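Side-chain contacts in putative uncharacterized protein (PDB 4HR1), which is of unknown function but folds as a helical bundle and is encoded by PAV1, a virus that infects the archaeon Pyrococcus abyssi: residues Ile93-Met96 and Leu97-Gly100; Gln103-Gly107 and Thr108-Ser112; Ala81-Val84 and Leu85-Lys89. One frame throughout, in Å; residues are numbered along the deposited sequence.

From the N terminus the chain first makes helix 5-30 and helix 34-63. Helix 72-98 then carries interaction 3 in its middle and interaction 1 at its C-terminal end, with centres about 17 Å apart. Interaction 2 comes last, where a loop turns into helix 109-119. All three are local and follow one another in series. None nests in or crosses another. Interaction 2 closes a type II' turn, while interactions 1 and 3 span single helical turns. Interactions 1 and 2 touch: Ile93 and Leu97 pack on Thr108, and Met96 packs on Ile111. This joins the end of helix 72-98 to the start of helix 109-119. Interaction 3 faces helices 5-30 and 34-63.

Interaction 1. Residues Ile93-Met96 and Leu97-Gly100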
loop_
_atom_site.group_PDB
_atom_site.type_symbol
_atom_site.label_atom_id
_atom_site.label_comp_id
_atom_site.label_asym_id
_atom_site.label_seq_id
_atom_site.Cartn_x
_atom_site.Cartn_y
_atom_site.Cartn_z
ATOM N N ILE A 93 -15.922 1.794 -5.355
ATOM C CA ILE A 93 -16.531 1.583 -6.673
ATOM C C ILE A 93 -17.753 2.488 -6.814
ATOM O O ILE A 93 -17.904 3.190 -7.821
ATOM C CB ILE A 93 -16.825 0.074 -6.925
ATOM C CG1 ILE A 93 -15.524 -0.759 -6.880
ATOM C CG2 ILE A 93 -17.567 -0.137 -8.253
ATOM C CD1 ILE A 93 -15.670 -2.180 -6.456
ATOM N N VAL A 94 -18.566 2.541 -5.753
ATOM C CA VAL A 94 -19.738 3.409 -5.669
ATOM C C VAL A 94 -19.323 4.885 -5.832
ATOM O O VAL A 94 -19.989 5.620 -6.558
ATOM C CB VAL A 94 -20.521 3.121 -4.355
ATOM C CG1 VAL A 94 -21.540 4.215 -4.041
ATOM C CG2 VAL A 94 -21.207 1.756 -4.428
ATOM N N GLU A 95 -18.213 5.299 -5.183
ATOM C CA GLU A 95 -17.676 6.658 -5.270
ATOM C C GLU A 95 -17.206 6.967 -6.675
ATOM O O GLU A 95 -17.562 8.026 -7.204
ATOM C CB GLU A 95 -16.553 6.905 -4.237
ATOM C CG GLU A 95 -15.993 8.327 -4.224
ATOM C CD GLU A 95 -16.930 9.451 -3.809
ATOM O OE1 GLU A 95 -18.060 9.156 -3.351
ATOM O OE2 GLU A 95 -16.522 10.631 -3.921
ATOM N N MET A 96 -16.415 6.042 -7.280
ATOM C CA MET A 96 -15.910 6.150 -8.654
ATOM C C MET A 96 -17.103 6.463 -9.574
ATOM O O MET A 96 -17.116 7.513 -10.214
ATOM C CB MET A 96 -15.229 4.835 -9.103
ATOM C CG MET A 96 -13.833 4.640 -8.585
ATOM S SD MET A 96 -13.232 2.999 -9.024
ATOM C CE MET A 96 -11.605 3.171 -8.600
ATOM N N LEU A 97 -18.148 5.613 -9.535
ATOM C CA LEU A 97 -19.372 5.755 -10.333
ATOM C C LEU A 97 -20.133 7.054 -10.123
ATOM O O LEU A 97 -20.650 7.613 -11.086
ATOM C CB LEU A 97 -20.284 4.542 -10.136
ATOM C CG LEU A 97 -19.741 3.265 -10.754
ATOM C CD1 LEU A 97 -20.293 2.046 -10.062
ATOM C CD2 LEU A 97 -19.951 3.239 -12.269
ATOM N N ARG A 98 -20.172 7.539 -8.880
ATOM C CA ARG A 98 -20.837 8.776 -8.467
ATOM C C ARG A 98 -20.127 10.025 -8.993
ATOM O O ARG A 98 -20.781 11.044 -9.227
ATOM C CB ARG A 98 -20.887 8.844 -6.934
ATOM C CG ARG A 98 -22.156 9.489 -6.377
ATOM C CD ARG A 98 -21.960 10.220 -5.044
ATOM N NE ARG A 98 -21.037 9.559 -4.108
ATOM C CZ ARG A 98 -21.366 8.577 -3.270
ATOM N NH1 ARG A 98 -22.603 8.091 -3.256
ATOM N NH2 ARG A 98 -20.457 8.061 -2.454
ATOM N N VAL A 99 -18.795 9.961 -9.147
ATOM C CA VAL A 99 -17.998 11.110 -9.567
ATOM C C VAL A 99 -17.812 11.292 -11.076
ATOM O O VAL A 99 -17.181 12.265 -11.511
ATOM C CB VAL A 99 -16.726 11.310 -8.713
ATOM C CG1 VAL A 99 -17.094 11.396 -7.239
ATOM C CG2 VAL A 99 -15.699 10.205 -8.943
ATOM N N GLY A 100 -18.431 10.406 -11.857
ATOM C CA GLY A 100 -18.393 10.462 -13.315
ATOM C C GLY A 100 -17.384 9.538 -13.960
ATOM O O GLY A 100 -17.274 9.502 -15.188
#
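Leu97 N bonds to Ile93 O at 3.0 Å, and Arg98 N and Val99 N continue the helical pattern to Val94 O and Glu95 O. Val99 N is shared, since it also bonds to Met96 O. The main side-chain contact is a salt bridge one turn apart. Arg98 grips Glu95 side-on with two nitrogens, both on one oxygen. NH2 of Arg98 lies 2.8 Å from Glu95 OE1, nearly along its C-O axis. NE of Arg98 lies 3.1 Å from the same Glu95 OE1 and comes from above the carboxylate plane. OE1 sits in the guanidinium plane, yet the two flat groups are turned 58° apart. Glu95 sends CG anti to its backbone N and then bends at chi2 (65°), which carries the carboxylate along the helix toward Arg98.

This is the last turn of helix 72-98 in the helical bundle. Gly100 leaves the helix with positive phi in a Schellman motif. Just before it, Val99 sets CG1 3.5 Å from Glu95 OE2, so the second carboxylate oxygen rests on a methyl. Gln39 and Val40 of helix 34-63 and Leu23 and Met27 of helix 5-30 also touch the buried Glu95. Tyr26 OH is hydrogen-bonded to Val99 O. On another side of the helix Ile93 and Leu97 lie side by side, pointing the same way. Ile93 CG2 meets Leu97 CD1 at 3.9 Å, and that same CD1 is 3.5 Å from Ile93 O.

Interaction 2. Residues Gln103-Gly107 and Thr108-Ser112; sequences QGQMG and TLKIS
A type II' beta turn from Met106 to Leu109 leads the loop into helix 109-119. Its closing bond, Leu109 N to Met106 O, is weak at 3.3 Å. Gly107 takes the positive phi (64°) that the turn needs, which favours glycine. Met106 itself is the centre of an inverse gamma turn. Thr108 stands at the N-cap position, but its side chain makes no capping bond. Thr108 O accepts the first helical hydrogen bond, from Ser112 N at 2.8 Å.

Two side chains from the loop lie against the first turn of the helix. Gln105 reaches farther. With chi1 at -173° and the rest extended, the chain is at full stretch and brings the amide to the start of the helix. CD of Gln105 is 3.7 Å from Lys110 CB. CG of Gln105 lies 4.1 Å from Lys110 CG, where the two aliphatic chains pass at a slant. Ile111 meets the amide end of Gln105 with CG1 and CD1, and these two side chains cross at about a right angle. Met106 packs more simply. It runs alongside Leu109, pointing the same way, with SD 3.9 Å from Leu109 CD1. Leu109 CB is also 3.4 Å from Met106 O, beside the turn bond.

Aromatic packing from the other chain of the assembly covers Lys110 and Ile111. Within the chain, Thr108 rests on Ile93 and Leu97 of helix 72-98. Ile111 reaches Met96 of that helix and Phe22 of helix 5-30.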
loop_
_atom_site.group_PDB
_atom_site.type_symbol
_atom_site.label_atom_id
_atom_site.label_comp_id
_atom_site.label_asym_id
_atom_site.label_seq_id
_atom_site.Cartn_x
_atom_site.Cartn_y
_atom_site.Cartn_z
ATOM N N GLN A 103 -17.945 6.441 -17.317
ATOM C CA GLN A 103 -19.177 6.968 -17.911
ATOM C C GLN A 103 -19.671 6.063 -19.031
ATOM O O GLN A 103 -20.742 5.459 -18.902
ATOM C CB GLN A 103 -18.964 8.410 -18.405
ATOM C CG GLN A 103 -20.220 9.263 -18.353
ATOM C CD GLN A 103 -20.519 9.729 -16.953
ATOM O OE1 GLN A 103 -19.815 10.578 -16.392
ATOM N NE2 GLN A 103 -21.569 9.179 -16.356
ATOM N N GLY A 104 -18.877 5.971 -20.099
ATOM C CA GLY A 104 -19.134 5.114 -21.250
ATOM C C GLY A 104 -18.292 3.863 -21.119
ATOM O O GLY A 104 -17.403 3.611 -21.940
ATOM N N GLN A 105 -18.544 3.105 -20.038
ATOM C CA GLN A 105 -17.836 1.881 -19.664
ATOM C C GLN A 105 -18.842 0.946 -18.978
ATOM O O GLN A 105 -19.721 1.430 -18.250
ATOM C CB GLN A 105 -16.675 2.249 -18.700
ATOM C CG GLN A 105 -15.704 1.118 -18.311
ATOM C CD GLN A 105 -14.598 1.570 -17.359
ATOM O OE1 GLN A 105 -13.903 2.580 -17.573
ATOM N NE2 GLN A 105 -14.380 0.813 -16.301
ATOM N N MET A 106 -18.713 -0.385 -19.224
ATOM C CA MET A 106 -19.533 -1.448 -18.628
ATOM C C MET A 106 -19.147 -1.539 -17.126
ATOM O O MET A 106 -18.208 -2.257 -16.745
ATOM C CB MET A 106 -19.289 -2.787 -19.362
ATOM C CG MET A 106 -20.528 -3.666 -19.460
ATOM S SD MET A 106 -20.228 -5.449 -19.254
ATOM C CE MET A 106 -19.290 -5.828 -20.762
ATOM N N GLY A 107 -19.838 -0.740 -16.312
ATOM C CA GLY A 107 -19.565 -0.616 -14.887
ATOM C C GLY A 107 -18.189 -0.033 -14.652
ATOM O O GLY A 107 -17.852 0.988 -15.242
ATOM N N THR A 108 -17.370 -0.698 -13.836
ATOM C CA THR A 108 -15.994 -0.266 -13.558
ATOM C C THR A 108 -15.021 -1.358 -13.965
ATOM O O THR A 108 -13.905 -1.396 -13.462
ATOM C CB THR A 108 -15.810 0.112 -12.068
ATOM O OG1 THR A 108 -16.155 -1.012 -11.257
ATOM C CG2 THR A 108 -16.594 1.346 -11.654
ATOM N N LEU A 109 -15.437 -2.241 -14.869
ATOM C CA LEU A 109 -14.659 -3.382 -15.341
ATOM C C LEU A 109 -13.254 -3.090 -15.830
ATOM O O LEU A 109 -12.342 -3.853 -15.506
ATOM C CB LEU A 109 -15.424 -4.134 -16.426
ATOM C CG LEU A 109 -16.095 -5.438 -16.013
ATOM C CD1 LEU A 109 -16.975 -5.951 -17.148
ATOM C CD2 LEU A 109 -15.062 -6.516 -15.618
ATOM N N LYS A 110 -13.081 -2.038 -16.649
ATOM C CA LYS A 110 -11.764 -1.690 -17.191
ATOM C C LYS A 110 -10.858 -1.077 -16.101
ATOM O O LYS A 110 -9.668 -1.392 -16.053
ATOM C CB LYS A 110 -11.883 -0.721 -18.379
ATOM C CG LYS A 110 -12.622 -1.257 -19.599
ATOM C CD LYS A 110 -12.548 -0.237 -20.749
ATOM C CE LYS A 110 -13.470 -0.563 -21.899
ATOM N NZ LYS A 110 -13.327 0.420 -23.006
ATOM N N ILE A 111 -11.433 -0.190 -15.254
ATOM C CA ILE A 111 -10.757 0.494 -14.161
ATOM C C ILE A 111 -10.252 -0.568 -13.206
ATOM O O ILE A 111 -9.064 -0.567 -12.860
ATOM C CB ILE A 111 -11.717 1.495 -13.443
ATOM C CG1 ILE A 111 -11.938 2.770 -14.281
ATOM C CG2 ILE A 111 -11.228 1.828 -12.021
ATOM C CD1 ILE A 111 -13.033 3.591 -13.801
ATOM N N SER A 112 -11.159 -1.509 -12.843
ATOM C CA SER A 112 -10.899 -2.634 -11.951
ATOM C C SER A 112 -9.749 -3.530 -12.479
ATOM O O SER A 112 -8.837 -3.865 -11.719
ATOM C CB SER A 112 -12.184 -3.426 -11.701
ATOM O OG SER A 112 -12.088 -4.254 -10.553
#

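Interaction 3. Residues Ala81-Val84 and Leu85-Lys89; sequences ALLV and LEDIK
Val84 and Ile88 sit one turn apart in the middle of helix 72-98, part of the helical bundle. From CB outward, Ile88 stays close to Val84. CB lies 3.8 Å from Val84 O. CG1 comes nearer, 3.3 Å from Val84 O, because chi1 (-63°) puts it beside the backbone N of Ile88, which bonds to that same oxygen. CD1 is still 3.5 Å from Val84 O. It ends 4.0 Å from Val84 CG1, where the two branches meet at a slant. Arg46 of helix 34-63 packs on both Val84 and Ile88.

Leu85 approaches Ala81 O in the same way. Its N bonds to Ala81 O at 3.0 Å, and its CG lies 3.4 Å from Ala81 O. Beyond that the side chain is buried and touches Leu16 of helix 5-30 and Ile50 of helix 34-63. Leu82 CD2 touches Leu85 CD1 loosely. Glu86 turns its carboxylate out to Lys12, with which OE2 makes a salt bridge.

Asp87 folds back along the exposed side. Its N bonds to Leu83 O at 3.1 Å in the helical pattern. Its carboxylate oxygen OD2 also lies only 3.0 Å from Leu83 O; both atoms are acceptors, so this approach is not a hydrogen bond.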
loop_
_atom_site.group_PDB
_atom_site.type_symbol
_atom_site.label_atom_id
_atom_site.label_comp_id
_atom_site.label_asym_id
_atom_site.label_seq_id
_atom_site.Cartn_x
_atom_site.Cartn_y
_atom_site.Cartn_z
ATOM N N ALA A 81 -11.775 -8.359 9.586
ATOM C CA ALA A 81 -11.053 -7.263 8.945
ATOM C C ALA A 81 -11.243 -7.368 7.421
ATOM O O ALA A 81 -11.595 -6.365 6.785
ATOM C CB ALA A 81 -9.576 -7.315 9.309
ATOM N N LEU A 82 -11.110 -8.611 6.861
ATOM C CA LEU A 82 -11.336 -8.919 5.443
ATOM C C LEU A 82 -12.691 -8.433 4.959
ATOM O O LEU A 82 -12.812 -7.934 3.838
ATOM C CB LEU A 82 -11.176 -10.410 5.161
ATOM C CG LEU A 82 -9.733 -10.904 5.047
ATOM C CD1 LEU A 82 -9.693 -12.408 4.948
ATOM C CD2 LEU A 82 -9.014 -10.281 3.841
ATOM N N LEU A 83 -13.689 -8.517 5.855
ATOM C CA LEU A 83 -15.060 -8.101 5.632
ATOM C C LEU A 83 -15.210 -6.596 5.541
ATOM O O LEU A 83 -15.910 -6.102 4.653
ATOM C CB LEU A 83 -15.916 -8.635 6.772
ATOM C CG LEU A 83 -17.015 -9.563 6.349
ATOM C CD1 LEU A 83 -17.245 -10.649 7.413
ATOM C CD2 LEU A 83 -18.289 -8.775 5.934
ATOM N N VAL A 84 -14.572 -5.865 6.474
ATOM C CA VAL A 84 -14.606 -4.391 6.533
ATOM C C VAL A 84 -13.925 -3.836 5.260
ATOM O O VAL A 84 -14.427 -2.888 4.654
ATOM C CB VAL A 84 -13.953 -3.870 7.852
ATOM C CG1 VAL A 84 -13.731 -2.356 7.831
ATOM C CG2 VAL A 84 -14.786 -4.274 9.066
ATOM N N LEU A 85 -12.819 -4.487 4.847
ATOM C CA LEU A 85 -12.032 -4.151 3.661
ATOM C C LEU A 85 -12.879 -4.286 2.386
ATOM O O LEU A 85 -12.799 -3.422 1.506
ATOM C CB LEU A 85 -10.781 -5.049 3.582
ATOM C CG LEU A 85 -9.624 -4.727 4.534
ATOM C CD1 LEU A 85 -8.638 -5.921 4.628
ATOM C CD2 LEU A 85 -8.893 -3.461 4.105
ATOM N N GLU A 86 -13.739 -5.350 2.322
ATOM C CA GLU A 86 -14.626 -5.598 1.190
ATOM C C GLU A 86 -15.726 -4.575 1.128
ATOM O O GLU A 86 -16.054 -4.135 0.036
ATOM C CB GLU A 86 -15.089 -7.055 1.126
ATOM C CG GLU A 86 -15.550 -7.498 -0.252
ATOM C CD GLU A 86 -14.537 -7.569 -1.386
ATOM O OE1 GLU A 86 -14.978 -7.603 -2.557
ATOM O OE2 GLU A 86 -13.321 -7.684 -1.113
ATOM N N ASP A 87 -16.197 -4.079 2.288
ATOM C CA ASP A 87 -17.182 -2.990 2.313
ATOM C C ASP A 87 -16.537 -1.706 1.807
ATOM O O ASP A 87 -17.194 -0.937 1.099
ATOM C CB ASP A 87 -17.743 -2.762 3.730
ATOM C CG ASP A 87 -18.504 -3.942 4.325
ATOM O OD1 ASP A 87 -19.456 -4.421 3.679
ATOM O OD2 ASP A 87 -18.200 -4.327 5.475
ATOM N N ILE A 88 -15.233 -1.490 2.132
ATOM C CA ILE A 88 -14.491 -0.306 1.679
ATOM C C ILE A 88 -14.399 -0.323 0.145
ATOM O O ILE A 88 -14.739 0.681 -0.495
ATOM C CB ILE A 88 -13.125 -0.115 2.408
ATOM C CG1 ILE A 88 -13.347 0.133 3.944
ATOM C CG2 ILE A 88 -12.351 1.060 1.801
ATOM C CD1 ILE A 88 -12.165 -0.268 4.861
ATOM N N LYS A 89 -14.075 -1.506 -0.428
ATOM C CA LYS A 89 -14.004 -1.706 -1.872
ATOM C C LYS A 89 -15.325 -1.286 -2.532
ATOM O O LYS A 89 -15.305 -0.500 -3.476
ATOM C CB LYS A 89 -13.602 -3.153 -2.204
ATOM C CG LYS A 89 -13.294 -3.393 -3.676
ATOM C CD LYS A 89 -12.526 -4.687 -3.891
ATOM C CE LYS A 89 -12.057 -4.800 -5.329
ATOM N NZ LYS A 89 -11.106 -5.930 -5.531
#